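PDB 5XNS: chromosome partition protein Smc from Pyrococcus furiosus, which binds and hydrolyses ATP through its ABC-type head domain and is probably required for chromosome condensation and partitioning. Local coordinates for residues Leu161-Ile166 with Phe319-Phe324; Ser167-Tyr172 with Lys246-Arg251. All coordinates share one frame; numbering follows the deposited sequence.

Contact 1 (Leu161-Ile166 with Phe319-Phe324); sequences LLIDDI and FAIQKF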
ATOM      1  N   LEU A 161      10.756   9.582   9.948  1.00 28.23           N
ATOM      2  CA  LEU A 161       9.442   9.455  10.587  1.00 27.70           C
ATOM      3  C   LEU A 161       8.745   8.181  10.167  1.00 28.07           C
ATOM      4  O   LEU A 161       7.987   7.601  10.946  1.00 30.57           O
ATOM      5  CB  LEU A 161       8.566  10.660  10.254  1.00 26.51           C
ATOM      6  CG  LEU A 161       9.116  11.970  10.816  1.00 31.07           C
ATOM      7  CD1 LEU A 161       8.276  13.167  10.374  1.00 30.82           C
ATOM      8  CD2 LEU A 161       9.150  11.887  12.330  1.00 31.30           C
ATOM      9  N   LEU A 162       9.004   7.730   8.942  1.00 30.15           N
ATOM     10  CA  LEU A 162       8.514   6.436   8.483  1.00 31.53           C
ATOM     11  C   LEU A 162       9.016   5.295   9.370  1.00 30.88           C
ATOM     12  O   LEU A 162       8.257   4.387   9.729  1.00 30.40           O
ATOM     13  CB  LEU A 162       8.981   6.243   7.049  1.00 30.58           C
ATOM     14  CG  LEU A 162       8.103   5.553   6.043  1.00 39.21           C
ATOM     15  CD1 LEU A 162       8.731   5.790   4.672  1.00 33.75           C
ATOM     16  CD2 LEU A 162       8.020   4.090   6.405  1.00 41.25           C
ATOM     17  N   ILE A 163      10.312   5.311   9.706  1.00 27.98           N
ATOM     18  CA  ILE A 163      10.880   4.296  10.592  1.00 26.04           C
ATOM     19  C   ILE A 163      10.387   4.490  12.028  1.00 26.36           C
ATOM     20  O   ILE A 163      10.103   3.513  12.732  1.00 27.69           O
ATOM     21  CB  ILE A 163      12.419   4.319  10.492  1.00 27.00           C
ATOM     22  CG1 ILE A 163      12.838   4.144   9.031  1.00 29.21           C
ATOM     23  CG2 ILE A 163      13.051   3.215  11.334  1.00 25.80           C
ATOM     24  CD1 ILE A 163      12.150   2.974   8.316  1.00 23.51           C
ATOM     25  N   ASP A 164      10.284   5.745  12.489  1.00 27.41           N
ATOM     26  CA  ASP A 164       9.646   6.008  13.778  1.00 25.26           C
ATOM     27  C   ASP A 164       8.328   5.258  13.869  1.00 31.28           C
ATOM     28  O   ASP A 164       8.058   4.545  14.842  1.00 28.16           O
ATOM     29  CB  ASP A 164       9.362   7.502  13.954  1.00 29.12           C
ATOM     30  CG  ASP A 164      10.600   8.340  14.214  1.00 35.74           C
ATOM     31  OD1 ASP A 164      10.416   9.459  14.757  1.00 34.83           O
ATOM     32  OD2 ASP A 164      11.732   7.933  13.861  1.00 33.47           O
ATOM     33  N   ASP A 165       7.499   5.406  12.837  1.00 30.12           N
ATOM     34  CA  ASP A 165       6.192   4.769  12.826  1.00 32.41           C
ATOM     35  C   ASP A 165       6.318   3.250  12.904  1.00 30.68           C
ATOM     36  O   ASP A 165       5.739   2.611  13.791  1.00 31.57           O
ATOM     37  CB  ASP A 165       5.428   5.200  11.571  1.00 34.17           C
ATOM     38  CG  ASP A 165       4.056   4.564  11.488  1.00 47.88           C
ATOM     39  OD1 ASP A 165       3.339   4.586  12.513  1.00 49.13           O
ATOM     40  OD2 ASP A 165       3.697   4.036  10.407  1.00 56.03           O
ATOM     41  N   ILE A 166       7.085   2.655  11.985  1.00 28.40           N
ATOM     42  CA  ILE A 166       7.246   1.202  11.958  1.00 28.16           C
ATOM     43  C   ILE A 166       7.775   0.695  13.296  1.00 27.10           C
ATOM     44  O   ILE A 166       7.352  -0.356  13.788  1.00 25.23           O
ATOM     45  CB  ILE A 166       8.164   0.787  10.782  1.00 30.94           C
ATOM     46  CG1 ILE A 166       7.349   0.446   9.529  1.00 33.49           C
ATOM     47  CG2 ILE A 166       8.978  -0.435  11.128  1.00 28.62           C
ATOM     48  CD1 ILE A 166       6.586   1.596   8.935  1.00 35.58           C
ATOM     49  N   PHE A 319      10.726  -3.033   0.532  1.00 20.39           N
ATOM     50  CA  PHE A 319      10.803  -4.434   0.952  1.00 20.83           C
ATOM     51  C   PHE A 319      11.639  -4.614   2.204  1.00 20.05           C
ATOM     52  O   PHE A 319      11.402  -5.559   2.957  1.00 21.92           O
ATOM     53  CB  PHE A 319      11.342  -5.314  -0.173  1.00 22.04           C
ATOM     54  CG  PHE A 319      10.332  -5.555  -1.242  1.00 27.81           C
ATOM     55  CD1 PHE A 319       9.400  -6.575  -1.112  1.00 27.93           C
ATOM     56  CD2 PHE A 319      10.252  -4.706  -2.339  1.00 30.66           C
ATOM     57  CE1 PHE A 319       8.432  -6.773  -2.083  1.00 33.95           C
ATOM     58  CE2 PHE A 319       9.292  -4.901  -3.313  1.00 29.44           C
ATOM     59  CZ  PHE A 319       8.374  -5.931  -3.180  1.00 28.86           C
ATOM     60  N   ALA A 320      12.612  -3.726   2.447  1.00 19.48           N
ATOM     61  CA  ALA A 320      13.352  -3.789   3.703  1.00 23.38           C
ATOM     62  C   ALA A 320      12.415  -3.635   4.889  1.00 23.15           C
ATOM     63  O   ALA A 320      12.559  -4.342   5.898  1.00 21.77           O
ATOM     64  CB  ALA A 320      14.436  -2.710   3.748  1.00 20.75           C
ATOM     65  N   ILE A 321      11.444  -2.719   4.778  1.00 20.17           N
ATOM     66  CA  ILE A 321      10.466  -2.528   5.845  1.00 18.16           C
ATOM     67  C   ILE A 321       9.528  -3.716   5.915  1.00 21.02           C
ATOM     68  O   ILE A 321       9.288  -4.260   6.997  1.00 21.21           O
ATOM     69  CB  ILE A 321       9.683  -1.223   5.640  1.00 22.83           C
ATOM     70  CG1 ILE A 321      10.606  -0.023   5.822  1.00 23.01           C
ATOM     71  CG2 ILE A 321       8.530  -1.157   6.609  1.00 20.68           C
ATOM     72  CD1 ILE A 321       9.981   1.290   5.420  1.00 20.92           C
ATOM     73  N   GLN A 322       8.999  -4.162   4.758  1.00 22.33           N
ATOM     74  CA  GLN A 322       8.035  -5.265   4.791  1.00 21.94           C
ATOM     75  C   GLN A 322       8.653  -6.557   5.311  1.00 25.94           C
ATOM     76  O   GLN A 322       7.921  -7.432   5.788  1.00 23.66           O
ATOM     77  CB  GLN A 322       7.382  -5.523   3.410  1.00 19.39           C
ATOM     78  CG  GLN A 322       7.920  -6.647   2.547  1.00 30.59           C
ATOM     79  CD  GLN A 322       7.467  -8.100   2.878  1.00 24.11           C
ATOM     80  OE1 GLN A 322       8.283  -8.998   2.793  1.00 33.20           O
ATOM     81  NE2 GLN A 322       6.198  -8.328   3.184  1.00 22.64           N
ATOM     82  N   LYS A 323       9.976  -6.726   5.186  1.00 22.10           N
ATOM     83  CA  LYS A 323      10.589  -7.927   5.746  1.00 24.20           C
ATOM     84  C   LYS A 323      10.649  -7.852   7.265  1.00 24.44           C
ATOM     85  O   LYS A 323      10.537  -8.878   7.942  1.00 29.01           O
ATOM     86  CB  LYS A 323      11.985  -8.142   5.149  1.00 26.67           C
ATOM     87  CG  LYS A 323      12.723  -9.372   5.713  1.00 33.63           C
ATOM     88  CD  LYS A 323      14.093  -9.643   5.019  1.00 39.83           C
ATOM     89  CE  LYS A 323      14.831 -10.863   5.629  1.00 41.51           C
ATOM     90  NZ  LYS A 323      16.074 -11.247   4.866  1.00 44.30           N
ATOM     91  N   PHE A 324      10.776  -6.647   7.818  1.00 21.44           N
ATOM     92  CA  PHE A 324      10.786  -6.482   9.266  1.00 22.33           C
ATOM     93  C   PHE A 324       9.380  -6.501   9.843  1.00 26.55           C
ATOM     94  O   PHE A 324       9.105  -7.235  10.795  1.00 24.88           O
ATOM     95  CB  PHE A 324      11.481  -5.173   9.647  1.00 22.53           C
ATOM     96  CG  PHE A 324      11.551  -4.944  11.130  1.00 26.27           C
ATOM     97  CD1 PHE A 324      12.542  -5.558  11.893  1.00 29.09           C
ATOM     98  CD2 PHE A 324      10.629  -4.132  11.763  1.00 25.84           C
ATOM     99  CE1 PHE A 324      12.611  -5.366  13.269  1.00 27.38           C
ATOM    100  CE2 PHE A 324      10.692  -3.928  13.134  1.00 28.65           C
ATOM    101  CZ  PHE A 324      11.684  -4.548  13.889  1.00 29.22           C
TER
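Ile-321 meets three side chains of helix 156-167 in the ABC-type ATPase head of this SMC protein, where the last turns of helix 307-324 run beside 161-166. The two short segments are nearly parallel, 12° apart, but their axes stay 11.8 Å from each other, so only side chains meet. Ile-321 splits its branches: CD1 touches Leu-162 CD2 at 3.6 Å and lies 4.0 Å from Ile-163 CD1, while CG2 takes the other neighbour, Ile-166 CG1, at 3.5 Å. The extended outer arm of Ile-321 (chi2 171°) carries CD1 across to Leu-162 and Ile-163. With an alanine here both branches would go, and Leu-162, Ile-163 and Ile-166 would probably lose their shared partner, opening a gap between the helices. Tyr-140 touches both Leu-162 and Ile-321, and Phe-249 of helix 210-267 packs on Ile-163. Further back, the carbonyl O of Ala-320 accepts a hydrogen bond from Asn-259 ND2, tying helix 307-324 to that same long helix. At the C-terminal end, Phe-324 and Ile-166 pass alongside with their side chains pointing opposite ways, Phe-324 CD2 4.1 Å from Ile-166 CG2.

Contact 2 (Ser167-Tyr172 with Lys246-Arg251); sequences SGIAEY and KNVFMR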
ATOM      1  N   SER A 167       8.704   1.437  13.910  1.00 27.44           N
ATOM      2  CA  SER A 167       9.334   0.965  15.137  1.00 28.63           C
ATOM      3  C   SER A 167       8.374   0.923  16.308  1.00 31.87           C
ATOM      4  O   SER A 167       8.621   0.170  17.259  1.00 32.05           O
ATOM      5  CB  SER A 167      10.523   1.849  15.497  1.00 27.76           C
ATOM      6  OG  SER A 167      10.072   3.118  15.938  1.00 30.19           O
ATOM      7  N   GLY A 168       7.305   1.718  16.275  1.00 29.65           N
ATOM      8  CA  GLY A 168       6.360   1.734  17.372  1.00 30.28           C
ATOM      9  C   GLY A 168       6.741   2.593  18.557  1.00 33.51           C
ATOM     10  O   GLY A 168       6.163   2.431  19.629  1.00 38.68           O
ATOM     11  N   ILE A 169       7.678   3.528  18.404  1.00 30.72           N
ATOM     12  CA  ILE A 169       8.082   4.330  19.550  1.00 29.39           C
ATOM     13  C   ILE A 169       7.014   5.316  19.994  1.00 38.10           C
ATOM     14  O   ILE A 169       7.189   5.974  21.029  1.00 36.87           O
ATOM     15  CB  ILE A 169       9.375   5.104  19.241  1.00 35.63           C
ATOM     16  CG1 ILE A 169       9.210   5.857  17.928  1.00 32.69           C
ATOM     17  CG2 ILE A 169      10.588   4.152  19.230  1.00 30.99           C
ATOM     18  CD1 ILE A 169      10.417   6.658  17.552  1.00 36.48           C
ATOM     19  N   ALA A 170       5.917   5.445  19.242  1.00 33.91           N
ATOM     20  CA  ALA A 170       4.863   6.368  19.647  1.00 33.87           C
ATOM     21  C   ALA A 170       4.356   6.057  21.055  1.00 36.77           C
ATOM     22  O   ALA A 170       3.983   6.978  21.791  1.00 37.39           O
ATOM     23  CB  ALA A 170       3.714   6.333  18.640  1.00 31.46           C
ATOM     24  N   GLU A 171       4.367   4.782  21.463  1.00 33.40           N
ATOM     25  CA  GLU A 171       4.002   4.452  22.840  1.00 40.16           C
ATOM     26  C   GLU A 171       4.963   5.083  23.850  1.00 41.40           C
ATOM     27  O   GLU A 171       4.550   5.457  24.956  1.00 39.65           O
ATOM     28  CB  GLU A 171       3.949   2.929  23.039  1.00 40.68           C
ATOM     29  CG  GLU A 171       5.281   2.205  22.818  1.00 46.15           C
ATOM     30  CD  GLU A 171       5.475   0.965  23.719  1.00 56.14           C
ATOM     31  OE1 GLU A 171       5.248   1.075  24.952  1.00 59.65           O
ATOM     32  OE2 GLU A 171       5.881  -0.109  23.201  1.00 56.91           O
ATOM     33  N   TYR A 172       6.239   5.236  23.489  1.00 37.54           N
ATOM     34  CA  TYR A 172       7.167   5.904  24.394  1.00 37.43           C
ATOM     35  C   TYR A 172       6.889   7.407  24.483  1.00 38.79           C
ATOM     36  O   TYR A 172       6.922   7.982  25.580  1.00 36.60           O
ATOM     37  CB  TYR A 172       8.607   5.609  23.971  1.00 37.38           C
ATOM     38  CG  TYR A 172       8.952   4.146  24.181  1.00 35.43           C
ATOM     39  CD1 TYR A 172       9.180   3.643  25.454  1.00 34.46           C
ATOM     40  CD2 TYR A 172       8.992   3.265  23.116  1.00 34.98           C
ATOM     41  CE1 TYR A 172       9.477   2.302  25.664  1.00 35.55           C
ATOM     42  CE2 TYR A 172       9.283   1.922  23.308  1.00 37.84           C
ATOM     43  CZ  TYR A 172       9.527   1.448  24.585  1.00 39.82           C
ATOM     44  OH  TYR A 172       9.820   0.120  24.769  1.00 37.01           O
ATOM     45  N   LYS A 246      15.034   5.237  22.317  1.00 26.89           N
ATOM     46  CA  LYS A 246      16.197   5.159  21.443  1.00 24.02           C
ATOM     47  C   LYS A 246      16.567   3.710  21.142  1.00 26.44           C
ATOM     48  O   LYS A 246      16.901   3.379  20.001  1.00 25.92           O
ATOM     49  CB  LYS A 246      17.384   5.881  22.078  1.00 26.94           C
ATOM     50  CG  LYS A 246      18.646   5.885  21.225  1.00 27.57           C
ATOM     51  CD  LYS A 246      19.813   6.504  21.968  1.00 32.15           C
ATOM     52  CE  LYS A 246      21.016   6.676  21.074  1.00 36.08           C
ATOM     53  NZ  LYS A 246      21.349   5.431  20.340  1.00 44.34           N
ATOM     54  N   ASN A 247      16.482   2.825  22.146  1.00 25.38           N
ATOM     55  CA  ASN A 247      16.862   1.427  21.938  1.00 25.75           C
ATOM     56  C   ASN A 247      15.939   0.740  20.946  1.00 26.35           C
ATOM     57  O   ASN A 247      16.403   0.058  20.024  1.00 26.48           O
ATOM     58  CB  ASN A 247      16.860   0.670  23.262  1.00 27.10           C
ATOM     59  CG  ASN A 247      18.116   0.922  24.059  1.00 30.33           C
ATOM     60  OD1 ASN A 247      19.118   1.369  23.502  1.00 26.95           O
ATOM     61  ND2 ASN A 247      18.071   0.651  25.363  1.00 26.49           N
ATOM     62  N   VAL A 248      14.622   0.892  21.135  1.00 24.67           N
ATOM     63  CA  VAL A 248      13.660   0.258  20.234  1.00 25.04           C
ATOM     64  C   VAL A 248      13.844   0.781  18.818  1.00 22.53           C
ATOM     65  O   VAL A 248      13.842   0.012  17.851  1.00 24.75           O
ATOM     66  CB  VAL A 248      12.225   0.472  20.755  1.00 26.15           C
ATOM     67  CG1 VAL A 248      11.190   0.054  19.717  1.00 24.91           C
ATOM     68  CG2 VAL A 248      12.033  -0.315  22.030  1.00 25.35           C
ATOM     69  N   PHE A 249      14.051   2.091  18.674  1.00 24.93           N
ATOM     70  CA  PHE A 249      14.257   2.647  17.343  1.00 23.55           C
ATOM     71  C   PHE A 249      15.520   2.088  16.695  1.00 26.39           C
ATOM     72  O   PHE A 249      15.513   1.769  15.497  1.00 23.86           O
ATOM     73  CB  PHE A 249      14.330   4.170  17.396  1.00 22.67           C
ATOM     74  CG  PHE A 249      14.638   4.787  16.069  1.00 26.70           C
ATOM     75  CD1 PHE A 249      13.605   5.083  15.168  1.00 24.17           C
ATOM     76  CD2 PHE A 249      15.952   5.038  15.695  1.00 24.78           C
ATOM     77  CE1 PHE A 249      13.878   5.634  13.927  1.00 25.83           C
ATOM     78  CE2 PHE A 249      16.242   5.587  14.442  1.00 28.45           C
ATOM     79  CZ  PHE A 249      15.199   5.890  13.553  1.00 24.34           C
ATOM     80  N   MET A 250      16.620   1.984  17.457  1.00 24.86           N
ATOM     81  CA  MET A 250      17.882   1.529  16.863  1.00 25.66           C
ATOM     82  C   MET A 250      17.816   0.059  16.482  1.00 22.60           C
ATOM     83  O   MET A 250      18.340  -0.342  15.436  1.00 27.35           O
ATOM     84  CB  MET A 250      19.060   1.772  17.813  1.00 24.21           C
ATOM     85  CG  MET A 250      19.503   3.249  17.928  1.00 28.23           C
ATOM     86  SD  MET A 250      19.808   4.163  16.372  1.00 27.87           S
ATOM     87  CE  MET A 250      21.419   3.518  15.874  1.00 31.32           C
ATOM     88  N   ARG A 251      17.186  -0.757  17.321  1.00 22.74           N
ATOM     89  CA  ARG A 251      16.967  -2.153  16.969  1.00 22.12           C
ATOM     90  C   ARG A 251      16.202  -2.253  15.653  1.00 23.50           C
ATOM     91  O   ARG A 251      16.570  -3.026  14.756  1.00 23.66           O
ATOM     92  CB  ARG A 251      16.215  -2.844  18.100  1.00 23.75           C
ATOM     93  CG  ARG A 251      16.020  -4.335  17.912  1.00 26.36           C
ATOM     94  CD  ARG A 251      14.718  -4.673  17.239  1.00 22.31           C
ATOM     95  NE  ARG A 251      14.734  -6.067  16.829  1.00 27.03           N
ATOM     96  CZ  ARG A 251      13.703  -6.891  16.959  1.00 29.50           C
ATOM     97  NH1 ARG A 251      12.562  -6.455  17.493  1.00 25.10           N
ATOM     98  NH2 ARG A 251      13.809  -8.149  16.561  1.00 26.21           N
TER
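A Schellman motif ends helix 156-167 where the chain turns into helix 170-200, and this junction packs against helix 210-267 at the head end of the predicted coiled coil. Gly-168 makes the turn with a positive phi of 82°; a CB there would collide with the carbonyl O of Ser-167. That carbonyl O lies 3.6 Å from Val-248 CG1, a van der Waals contact. Val-248 presents both methyls: CG1 also reaches Ile-169 CG2 at 4.2 Å, and CG2 goes to Tyr-172, 3.8 Å from CE2 and 3.5 Å from OH. The Tyr-172 and Val-248 side chains cross at about a right angle, the methyl approaching the hydroxyl end of the ring obliquely. One face of that ring also receives the carboxyl carbon CD of Glu-171, a residue whose OE1 forms a salt bridge with Lys-175 NZ. Ile-169 holds CG1 between its backbone N and carbonyl carbon (chi1 51°), which leaves CG2 beside the N and directed at Phe-249, 4.2 Å from its CB. Ser-167 OG sits at the edge of the Phe-249 ring, near its plane and 4.1 Å from CD1. The hydroxyl of Ser-167 is satisfied by a hydrogen bond with the carbonyl O of Asp-164, one turn back, and the N-H of Ile-169 adds a weak bond to OG. Beyond the segments, Phe-249 packs edge-to-face with Phe-284 and touches Leu-277 of strand 272-277, so its ring joins the junction to the small antiparallel sheet. Paired helices leaving a globular head, one from the N-terminal part of the chain and one from the C-terminal part, are the hallmark of SMC proteins, and this contact lies where their coiled coil emerges.

From the N terminus, the chain threads the first strands of the antiparallel sheet, the P-loop and the rest of that sheet before 161-166, followed at once by 167-172. It runs out along helix 170-200, crosses the engineered linker and returns along helix 210-267 to 246-251, where contact 2 closes the inner loop. The three-stranded sheet and helix 307-324 follow, and contact 1 closes the outer loop at 319-324, enclosing contact 2. Their centres are 12 Å apart. The two also touch directly, Asp-164 O lying 3.5 Å from Ile-169 CG1. Helix 156-167 thus leans on helix 307-324 of the head, while the junction after it meets the returning coiled-coil helix.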